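Local coordinates for Nsp15 (Middle East respiratory syndrome-related coronavirus, PDB 5YVD), which cleaves RNA as an endoribonuclease of the EndoU clan, probably at uridylates, and is assembled from six chains, at residues F117-N122 with S138-K143; G235-T240 with Y252-E257. All blocks are in the same frame, centred on the assembly; numbering follows the deposited sequence.

Contact 1. Residues F117-N122 with S138-K143; sequences FDIRDN and SDRKIK
The chi1 torsion of Ile119 (-169°) sets CG1 anti to the backbone N and CG2 between N and the carbonyl carbon, and the two branches face different residues of 138-143. CG2 rests against the backbone of Ser138, 3.6 Å from its CA, and lies beside the carboxylate of Asp139, where OD1 is the oxygen next to it. The longer branch ends in CD1, which lies obliquely against the Arg140 guanidinium at 3.6 Å from NH2 and also meets CD1 of Ile142 at 4.1 Å. Ile119 and Arg140 cross at about a right angle, and it is the guanidinium at the end of the extended arginine chain, not its methylenes, that meets the Ile119 methyl.

The example illustrates how two chain turns can meet without a hydrogen bond between them: one apolar residue does the touching, and each backbone is shaped by its own polar turn. In 117-122, Asp118 OD1 accepts from the amide of Arg120 in an Asx turn, inside a type I beta turn from Asp118 to Asp121. Arg120 also grips the carboxylate side-on: NE binds the syn lone pair of Asp118 OD1 at 3.0 Å, and NH2 reaches OD2 at 2.7 Å, a two-pronged hold that should restrain rotation of the carboxylate and keep the two groups roughly coplanar. In 138-143, Arg140 N donates to Ser138 OG over 3.0 Å, an ST turn.

Both turns leave the ends of adjacent parallel strands, 115-118 and 134-138, which helix 124-129 connects in a beta-alpha-beta crossover of the middle domain. Ile119 is still backbone-bonded to Ile137, while Ile142 packs on Phe136 of strand 134-138 and on Leu125 of the crossover helix.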
ATOM      1  N   PHE A 117     -21.682 -29.697  -0.539  1.00 39.75           N
ATOM      2  CA  PHE A 117     -22.311 -29.762  -1.867  1.00 37.72           C
ATOM      3  C   PHE A 117     -23.747 -29.284  -1.761  1.00 39.76           C
ATOM      4  O   PHE A 117     -24.349 -29.384  -0.684  1.00 39.56           O
ATOM      5  CB  PHE A 117     -22.368 -31.207  -2.358  1.00 36.53           C
ATOM      6  CG  PHE A 117     -21.043 -31.877  -2.521  1.00 35.72           C
ATOM      7  CD1 PHE A 117     -20.378 -32.415  -1.433  1.00 37.08           C
ATOM      8  CD2 PHE A 117     -20.489 -32.034  -3.770  1.00 34.49           C
ATOM      9  CE1 PHE A 117     -19.174 -33.077  -1.599  1.00 35.18           C
ATOM     10  CE2 PHE A 117     -19.282 -32.669  -3.935  1.00 33.06           C
ATOM     11  CZ  PHE A 117     -18.633 -33.205  -2.851  1.00 33.75           C
ATOM     12  N   ASP A 118     -24.328 -28.845  -2.883  1.00 41.92           N
ATOM     13  CA  ASP A 118     -25.703 -28.306  -2.875  1.00 43.58           C
ATOM     14  C   ASP A 118     -26.580 -28.928  -3.962  1.00 41.12           C
ATOM     15  O   ASP A 118     -26.153 -29.079  -5.096  1.00 38.63           O
ATOM     16  CB  ASP A 118     -25.663 -26.763  -3.016  1.00 46.04           C
ATOM     17  CG  ASP A 118     -27.041 -26.092  -2.809  1.00 48.84           C
ATOM     18  OD1 ASP A 118     -27.953 -26.286  -3.661  1.00 47.77           O
ATOM     19  OD2 ASP A 118     -27.195 -25.333  -1.815  1.00 45.42           O
ATOM     20  N   ILE A 119     -27.823 -29.253  -3.610  1.00 38.65           N
ATOM     21  CA  ILE A 119     -28.765 -29.828  -4.562  1.00 36.16           C
ATOM     22  C   ILE A 119     -29.019 -28.917  -5.771  1.00 35.98           C
ATOM     23  O   ILE A 119     -29.329 -29.395  -6.845  1.00 34.19           O
ATOM     24  CB  ILE A 119     -30.103 -30.160  -3.874  1.00 36.91           C
ATOM     25  CG1 ILE A 119     -31.025 -31.007  -4.772  1.00 37.80           C
ATOM     26  CG2 ILE A 119     -30.842 -28.894  -3.488  1.00 37.79           C
ATOM     27  CD1 ILE A 119     -31.159 -32.433  -4.342  1.00 39.68           C
ATOM     28  N   ARG A 120     -28.919 -27.605  -5.604  1.00 40.43           N
ATOM     29  CA  ARG A 120     -29.230 -26.691  -6.713  1.00 40.19           C
ATOM     30  C   ARG A 120     -28.173 -26.685  -7.825  1.00 39.36           C
ATOM     31  O   ARG A 120     -28.417 -26.141  -8.898  1.00 35.91           O
ATOM     32  CB  ARG A 120     -29.487 -25.277  -6.203  1.00 40.10           C
ATOM     33  CG  ARG A 120     -30.847 -25.151  -5.539  1.00 41.45           C
ATOM     34  CD  ARG A 120     -30.945 -23.973  -4.580  1.00 41.48           C
ATOM     35  NE  ARG A 120     -30.092 -24.160  -3.404  1.00 41.88           N
ATOM     36  CZ  ARG A 120     -30.004 -23.308  -2.394  1.00 40.50           C
ATOM     37  NH1 ARG A 120     -30.715 -22.169  -2.368  1.00 40.57           N
ATOM     38  NH2 ARG A 120     -29.194 -23.601  -1.403  1.00 42.22           N
ATOM     39  N   ASP A 121     -27.016 -27.304  -7.578  1.00 40.97           N
ATOM     40  CA  ASP A 121     -26.008 -27.489  -8.621  1.00 41.64           C
ATOM     41  C   ASP A 121     -26.178 -28.864  -9.246  1.00 44.74           C
ATOM     42  O   ASP A 121     -26.154 -29.887  -8.556  1.00 47.36           O
ATOM     43  CB  ASP A 121     -24.617 -27.332  -8.049  1.00 40.22           C
ATOM     44  CG  ASP A 121     -24.440 -26.021  -7.340  1.00 41.59           C
ATOM     45  OD1 ASP A 121     -24.938 -25.006  -7.871  1.00 39.42           O
ATOM     46  OD2 ASP A 121     -23.821 -26.013  -6.246  1.00 45.07           O
ATOM     47  N   ASN A 122     -26.398 -28.875 -10.556  1.00 49.40           N
ATOM     48  CA  ASN A 122     -26.563 -30.107 -11.310  1.00 53.25           C
ATOM     49  C   ASN A 122     -25.419 -31.075 -10.954  1.00 50.36           C
ATOM     50  O   ASN A 122     -24.263 -30.676 -10.890  1.00 48.16           O
ATOM     51  CB  ASN A 122     -26.628 -29.794 -12.819  1.00 55.73           C
ATOM     52  CG  ASN A 122     -26.863 -31.029 -13.668  1.00 61.21           C
ATOM     53  OD1 ASN A 122     -26.084 -31.342 -14.569  1.00 58.78           O
ATOM     54  ND2 ASN A 122     -27.937 -31.744 -13.376  1.00 64.11           N
ATOM     55  N   SER A 138     -29.780 -29.365   0.967  1.00 44.69           N
ATOM     56  CA  SER A 138     -30.886 -29.467   0.032  1.00 44.85           C
ATOM     57  C   SER A 138     -32.189 -28.908   0.555  1.00 43.79           C
ATOM     58  O   SER A 138     -32.419 -28.806   1.749  1.00 44.59           O
ATOM     59  CB  SER A 138     -31.091 -30.921  -0.455  1.00 46.48           C
ATOM     60  OG  SER A 138     -32.227 -31.533   0.124  1.00 45.60           O
ATOM     61  N   ASP A 139     -33.043 -28.569  -0.396  1.00 47.32           N
ATOM     62  CA  ASP A 139     -34.344 -27.977  -0.138  1.00 53.35           C
ATOM     63  C   ASP A 139     -35.389 -29.057   0.147  1.00 52.30           C
ATOM     64  O   ASP A 139     -36.503 -28.735   0.562  1.00 51.08           O
ATOM     65  CB  ASP A 139     -34.794 -27.102  -1.330  1.00 55.22           C
ATOM     66  CG  ASP A 139     -34.578 -27.778  -2.699  1.00 58.04           C
ATOM     67  OD1 ASP A 139     -34.079 -28.928  -2.770  1.00 58.14           O
ATOM     68  OD2 ASP A 139     -34.894 -27.135  -3.723  1.00 62.96           O
ATOM     69  N   ARG A 140     -35.014 -30.321  -0.064  1.00 49.58           N
ATOM     70  CA  ARG A 140     -35.927 -31.451   0.068  1.00 51.57           C
ATOM     71  C   ARG A 140     -35.256 -32.687   0.694  1.00 56.18           C
ATOM     72  O   ARG A 140     -34.107 -33.007   0.387  1.00 59.16           O
ATOM     73  CB  ARG A 140     -36.517 -31.805  -1.300  1.00 51.67           C
ATOM     74  CG  ARG A 140     -35.481 -32.125  -2.366  1.00 55.50           C
ATOM     75  CD  ARG A 140     -36.034 -32.000  -3.769  1.00 55.79           C
ATOM     76  NE  ARG A 140     -35.060 -32.469  -4.761  1.00 63.12           N
ATOM     77  CZ  ARG A 140     -34.858 -33.746  -5.106  1.00 64.11           C
ATOM     78  NH1 ARG A 140     -35.549 -34.734  -4.542  1.00 62.63           N
ATOM     79  NH2 ARG A 140     -33.950 -34.041  -6.028  1.00 67.21           N
ATOM     80  N   LYS A 141     -35.985 -33.368   1.582  1.00 60.62           N
ATOM     81  CA  LYS A 141     -35.589 -34.693   2.082  1.00 60.64           C
ATOM     82  C   LYS A 141     -35.081 -35.551   0.938  1.00 61.15           C
ATOM     83  O   LYS A 141     -35.695 -35.581  -0.138  1.00 59.16           O
ATOM     84  CB  LYS A 141     -36.780 -35.417   2.739  1.00 60.14           C
ATOM     85  CG  LYS A 141     -36.905 -35.205   4.242  1.00 62.61           C
ATOM     86  CD  LYS A 141     -37.813 -36.239   4.909  1.00 65.78           C
ATOM     87  CE  LYS A 141     -37.141 -37.600   5.111  1.00 63.54           C
ATOM     88  NZ  LYS A 141     -36.207 -37.598   6.270  1.00 59.34           N
ATOM     89  N   ILE A 142     -33.969 -36.248   1.157  1.00 60.56           N
ATOM     90  CA  ILE A 142     -33.473 -37.177   0.146  1.00 59.82           C
ATOM     91  C   ILE A 142     -33.665 -38.583   0.647  1.00 56.65           C
ATOM     92  O   ILE A 142     -33.000 -39.001   1.603  1.00 53.44           O
ATOM     93  CB  ILE A 142     -32.011 -36.912  -0.242  1.00 60.91           C
ATOM     94  CG1 ILE A 142     -31.962 -35.683  -1.153  1.00 64.37           C
ATOM     95  CG2 ILE A 142     -31.418 -38.102  -0.988  1.00 58.40           C
ATOM     96  CD1 ILE A 142     -30.605 -35.018  -1.236  1.00 65.83           C
ATOM     97  N   LYS A 143     -34.595 -39.283  -0.011  1.00 53.23           N
ATOM     98  CA  LYS A 143     -34.994 -40.623   0.364  1.00 50.96           C
ATOM     99  C   LYS A 143     -35.153 -40.627   1.867  1.00 48.12           C
ATOM    100  O   LYS A 143     -35.925 -39.840   2.392  1.00 48.68           O
ATOM    101  CB  LYS A 143     -33.986 -41.672  -0.131  1.00 52.34           C
ATOM    102  CG  LYS A 143     -33.823 -41.704  -1.640  1.00 52.57           C
ATOM    103  CD  LYS A 143     -33.216 -43.017  -2.132  1.00 56.94           C
ATOM    104  CE  LYS A 143     -32.747 -42.914  -3.579  1.00 58.87           C
ATOM    105  NZ  LYS A 143     -32.498 -44.240  -4.204  1.00 62.04           N
TER

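Contact 2. Residues G235-T240 with Y252-E257; sequences GDFSHT and YKRQQE. Unlike the reference sequence in segment 252-257: Arg254 (reference Lys).
One face of the Phe237 ring is covered by the guanidinium of Arg254, the planes 22° apart and the centres separated by 4.2 Å. Arg254 CZ stands only 15° off the ring normal, a cation-pi stack over the face. NE lies toward the rim, and the aliphatic part of the chain continues the cover, CD coming to 3.5 Å from Phe237 CZ. The arginine chain bends at chi2 (67°), and the two side chains slide past each other in opposite directions.

Here the loop after helix 229-234 is fastened to the last turn of helix 248-255 in the endoribonuclease domain, an example of a cation-pi pair joining a loop to a helix at the surface. Gly235, with positive phi, leads out of the first helix. Asp236 then forms an Asx turn, OD1 taking both the amide of Ser238 at 2.9 Å and its hydroxyl, through the syn lone pair, at 2.8 Å. The polar end of Arg254 is held by a salt bridge from NH2 to Glu279. Glu257 OE1, 3.4 Å from Arg254 NH1, lies well out of the guanidinium plane and adds charge attraction alone.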
ATOM      1  N   GLY A 235     -29.773  -8.238  33.122  1.00 39.15           N
ATOM      2  CA  GLY A 235     -28.445  -7.661  33.323  1.00 37.59           C
ATOM      3  C   GLY A 235     -28.451  -6.797  34.559  1.00 36.51           C
ATOM      4  O   GLY A 235     -29.452  -6.182  34.877  1.00 34.93           O
ATOM      5  N   ASP A 236     -27.323  -6.782  35.261  1.00 39.68           N
ATOM      6  CA  ASP A 236     -27.078  -5.921  36.415  1.00 37.78           C
ATOM      7  C   ASP A 236     -25.985  -4.893  36.056  1.00 39.05           C
ATOM      8  O   ASP A 236     -24.839  -5.263  35.733  1.00 39.74           O
ATOM      9  CB  ASP A 236     -26.634  -6.792  37.567  1.00 36.62           C
ATOM     10  CG  ASP A 236     -26.358  -6.027  38.812  1.00 36.35           C
ATOM     11  OD1 ASP A 236     -26.460  -4.778  38.845  1.00 33.86           O
ATOM     12  OD2 ASP A 236     -26.020  -6.723  39.783  1.00 39.20           O
ATOM     13  N   PHE A 237     -26.367  -3.615  36.109  1.00 37.08           N
ATOM     14  CA  PHE A 237     -25.514  -2.480  35.763  1.00 36.46           C
ATOM     15  C   PHE A 237     -25.231  -1.602  36.984  1.00 38.77           C
ATOM     16  O   PHE A 237     -24.810  -0.451  36.826  1.00 38.38           O
ATOM     17  CB  PHE A 237     -26.196  -1.665  34.656  1.00 36.22           C
ATOM     18  CG  PHE A 237     -26.743  -2.524  33.554  1.00 36.27           C
ATOM     19  CD1 PHE A 237     -25.941  -2.867  32.464  1.00 35.94           C
ATOM     20  CD2 PHE A 237     -28.023  -3.051  33.638  1.00 34.22           C
ATOM     21  CE1 PHE A 237     -26.416  -3.705  31.469  1.00 36.62           C
ATOM     22  CE2 PHE A 237     -28.505  -3.883  32.648  1.00 35.45           C
ATOM     23  CZ  PHE A 237     -27.704  -4.214  31.561  1.00 37.28           C
ATOM     24  N   SER A 238     -25.444  -2.151  38.191  1.00 39.85           N
ATOM     25  CA  SER A 238     -25.174  -1.434  39.456  1.00 42.66           C
ATOM     26  C   SER A 238     -23.694  -1.503  39.920  1.00 41.39           C
ATOM     27  O   SER A 238     -23.291  -0.752  40.795  1.00 41.17           O
ATOM     28  CB  SER A 238     -26.059  -1.974  40.578  1.00 41.89           C
ATOM     29  OG  SER A 238     -25.565  -3.250  40.995  1.00 47.20           O
ATOM     30  N   HIS A 239     -22.901  -2.385  39.327  1.00 42.99           N
ATOM     31  CA  HIS A 239     -21.536  -2.635  39.780  1.00 45.03           C
ATOM     32  C   HIS A 239     -20.485  -2.218  38.766  1.00 44.73           C
ATOM     33  O   HIS A 239     -20.774  -2.013  37.577  1.00 45.71           O
ATOM     34  CB  HIS A 239     -21.360  -4.112  40.090  1.00 45.88           C
ATOM     35  CG  HIS A 239     -22.097  -4.529  41.303  1.00 51.48           C
ATOM     36  ND1 HIS A 239     -23.310  -5.180  41.247  1.00 53.70           N
ATOM     37  CD2 HIS A 239     -21.834  -4.318  42.613  1.00 54.50           C
ATOM     38  CE1 HIS A 239     -23.747  -5.383  42.477  1.00 55.64           C
ATOM     39  NE2 HIS A 239     -22.868  -4.873  43.323  1.00 55.79           N
ATOM     40  N   THR A 240     -19.256  -2.105  39.263  1.00 41.12           N
ATOM     41  CA  THR A 240     -18.127  -1.717  38.443  1.00 40.03           C
ATOM     42  C   THR A 240     -17.981  -2.682  37.250  1.00 37.80           C
ATOM     43  O   THR A 240     -17.651  -2.257  36.135  1.00 32.52           O
ATOM     44  CB  THR A 240     -16.816  -1.587  39.271  1.00 41.35           C
ATOM     45  OG1 THR A 240     -15.729  -1.323  38.394  1.00 38.88           O
ATOM     46  CG2 THR A 240     -16.471  -2.869  40.063  1.00 46.62           C
ATOM     47  N   TYR A 252     -30.594  -6.778  23.675  1.00 36.86           N
ATOM     48  CA  TYR A 252     -31.362  -5.915  22.774  1.00 39.65           C
ATOM     49  C   TYR A 252     -32.272  -4.980  23.568  1.00 42.89           C
ATOM     50  O   TYR A 252     -32.257  -3.745  23.365  1.00 47.39           O
ATOM     51  CB  TYR A 252     -32.209  -6.754  21.831  1.00 39.43           C
ATOM     52  CG  TYR A 252     -33.251  -5.996  21.061  1.00 39.40           C
ATOM     53  CD1 TYR A 252     -34.589  -6.130  21.363  1.00 41.47           C
ATOM     54  CD2 TYR A 252     -32.902  -5.164  20.011  1.00 41.71           C
ATOM     55  CE1 TYR A 252     -35.548  -5.445  20.653  1.00 43.33           C
ATOM     56  CE2 TYR A 252     -33.856  -4.481  19.286  1.00 40.27           C
ATOM     57  CZ  TYR A 252     -35.174  -4.624  19.618  1.00 42.48           C
ATOM     58  OH  TYR A 252     -36.143  -3.952  18.918  1.00 46.83           O
ATOM     59  N   LYS A 253     -33.053  -5.560  24.477  1.00 38.42           N
ATOM     60  CA  LYS A 253     -34.031  -4.776  25.219  1.00 39.46           C
ATOM     61  C   LYS A 253     -33.316  -3.646  25.887  1.00 38.12           C
ATOM     62  O   LYS A 253     -33.771  -2.505  25.900  1.00 38.30           O
ATOM     63  CB  LYS A 253     -34.726  -5.622  26.285  1.00 40.53           C
ATOM     64  CG  LYS A 253     -35.652  -4.825  27.166  1.00 40.01           C
ATOM     65  CD  LYS A 253     -36.480  -5.722  28.053  1.00 42.58           C
ATOM     66  CE  LYS A 253     -37.324  -4.901  29.020  1.00 42.62           C
ATOM     67  NZ  LYS A 253     -36.470  -4.157  29.979  1.00 42.09           N
ATOM     68  N   ARG A 254     -32.167  -3.988  26.432  1.00 38.39           N
ATOM     69  CA  ARG A 254     -31.399  -3.061  27.196  1.00 40.36           C
ATOM     70  C   ARG A 254     -30.902  -1.915  26.346  1.00 40.64           C
ATOM     71  O   ARG A 254     -31.128  -0.763  26.673  1.00 40.32           O
ATOM     72  CB  ARG A 254     -30.219  -3.780  27.820  1.00 41.96           C
ATOM     73  CG  ARG A 254     -29.236  -2.848  28.493  1.00 45.24           C
ATOM     74  CD  ARG A 254     -29.874  -2.204  29.701  1.00 50.00           C
ATOM     75  NE  ARG A 254     -29.176  -0.998  30.097  1.00 55.40           N
ATOM     76  CZ  ARG A 254     -29.541  -0.220  31.109  1.00 61.54           C
ATOM     77  NH1 ARG A 254     -30.595  -0.522  31.867  1.00 66.67           N
ATOM     78  NH2 ARG A 254     -28.835   0.868  31.361  1.00 64.46           N
ATOM     79  N   GLN A 255     -30.224  -2.242  25.253  1.00 41.83           N
ATOM     80  CA  GLN A 255     -29.481  -1.235  24.500  1.00 45.34           C
ATOM     81  C   GLN A 255     -30.386  -0.277  23.713  1.00 47.55           C
ATOM     82  O   GLN A 255     -29.992   0.857  23.422  1.00 45.84           O
ATOM     83  CB  GLN A 255     -28.460  -1.899  23.586  1.00 44.70           C
ATOM     84  CG  GLN A 255     -29.026  -2.428  22.303  1.00 46.85           C
ATOM     85  CD  GLN A 255     -29.106  -1.372  21.245  1.00 47.71           C
ATOM     86  OE1 GLN A 255     -28.288  -0.478  21.217  1.00 52.50           O
ATOM     87  NE2 GLN A 255     -30.090  -1.474  20.361  1.00 49.37           N
ATOM     88  N   GLN A 256     -31.585  -0.753  23.379  1.00 48.82           N
ATOM     89  CA  GLN A 256     -32.627   0.068  22.785  1.00 49.20           C
ATOM     90  C   GLN A 256     -33.104   1.183  23.710  1.00 48.68           C
ATOM     91  O   GLN A 256     -33.824   2.077  23.261  1.00 44.31           O
ATOM     92  CB  GLN A 256     -33.826  -0.795  22.426  1.00 51.98           C
ATOM     93  CG  GLN A 256     -33.671  -1.565  21.138  1.00 54.01           C
ATOM     94  CD  GLN A 256     -34.396  -0.914  19.984  1.00 53.76           C
ATOM     95  OE1 GLN A 256     -35.617  -0.700  20.031  1.00 58.50           O
ATOM     96  NE2 GLN A 256     -33.661  -0.622  18.926  1.00 53.14           N
ATOM     97  N   GLU A 257     -32.734   1.120  24.990  1.00 46.84           N
ATOM     98  CA  GLU A 257     -32.937   2.256  25.899  1.00 47.25           C
ATOM     99  C   GLU A 257     -31.841   3.313  25.711  1.00 46.62           C
ATOM    100  O   GLU A 257     -31.815   4.294  26.433  1.00 47.78           O
ATOM    101  CB  GLU A 257     -33.003   1.800  27.376  1.00 44.28           C
ATOM    102  CG  GLU A 257     -34.181   0.898  27.690  1.00 44.12           C
ATOM    103  CD  GLU A 257     -34.132   0.275  29.081  1.00 46.69           C
ATOM    104  OE1 GLU A 257     -33.035  -0.025  29.593  1.00 48.50           O
ATOM    105  OE2 GLU A 257     -35.207   0.046  29.663  1.00 45.54           O
TER

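In the fold
From the N terminus, the chain passes through the oligomerisation region before entering the middle domain, where contact 1 closes a loop of 15 residues spanning helix 124-129 and most of strand 134-138. It continues through strand 174-178 into the endoribonuclease domain, and contact 2 then closes a shorter loop of 11 residues that takes in the first turn of helix 248-255. The loops follow in series, neither nested nor crossed. Contacts 1 and 2 lie on opposite sides of the chain's centre, with about 44 Å between the centres of the two contacts and about 28 Å between their nearest atoms. Each tie bridges a short span of chain within its own domain: contact 1 joins strand exits, contact 2 a loop to a helix end.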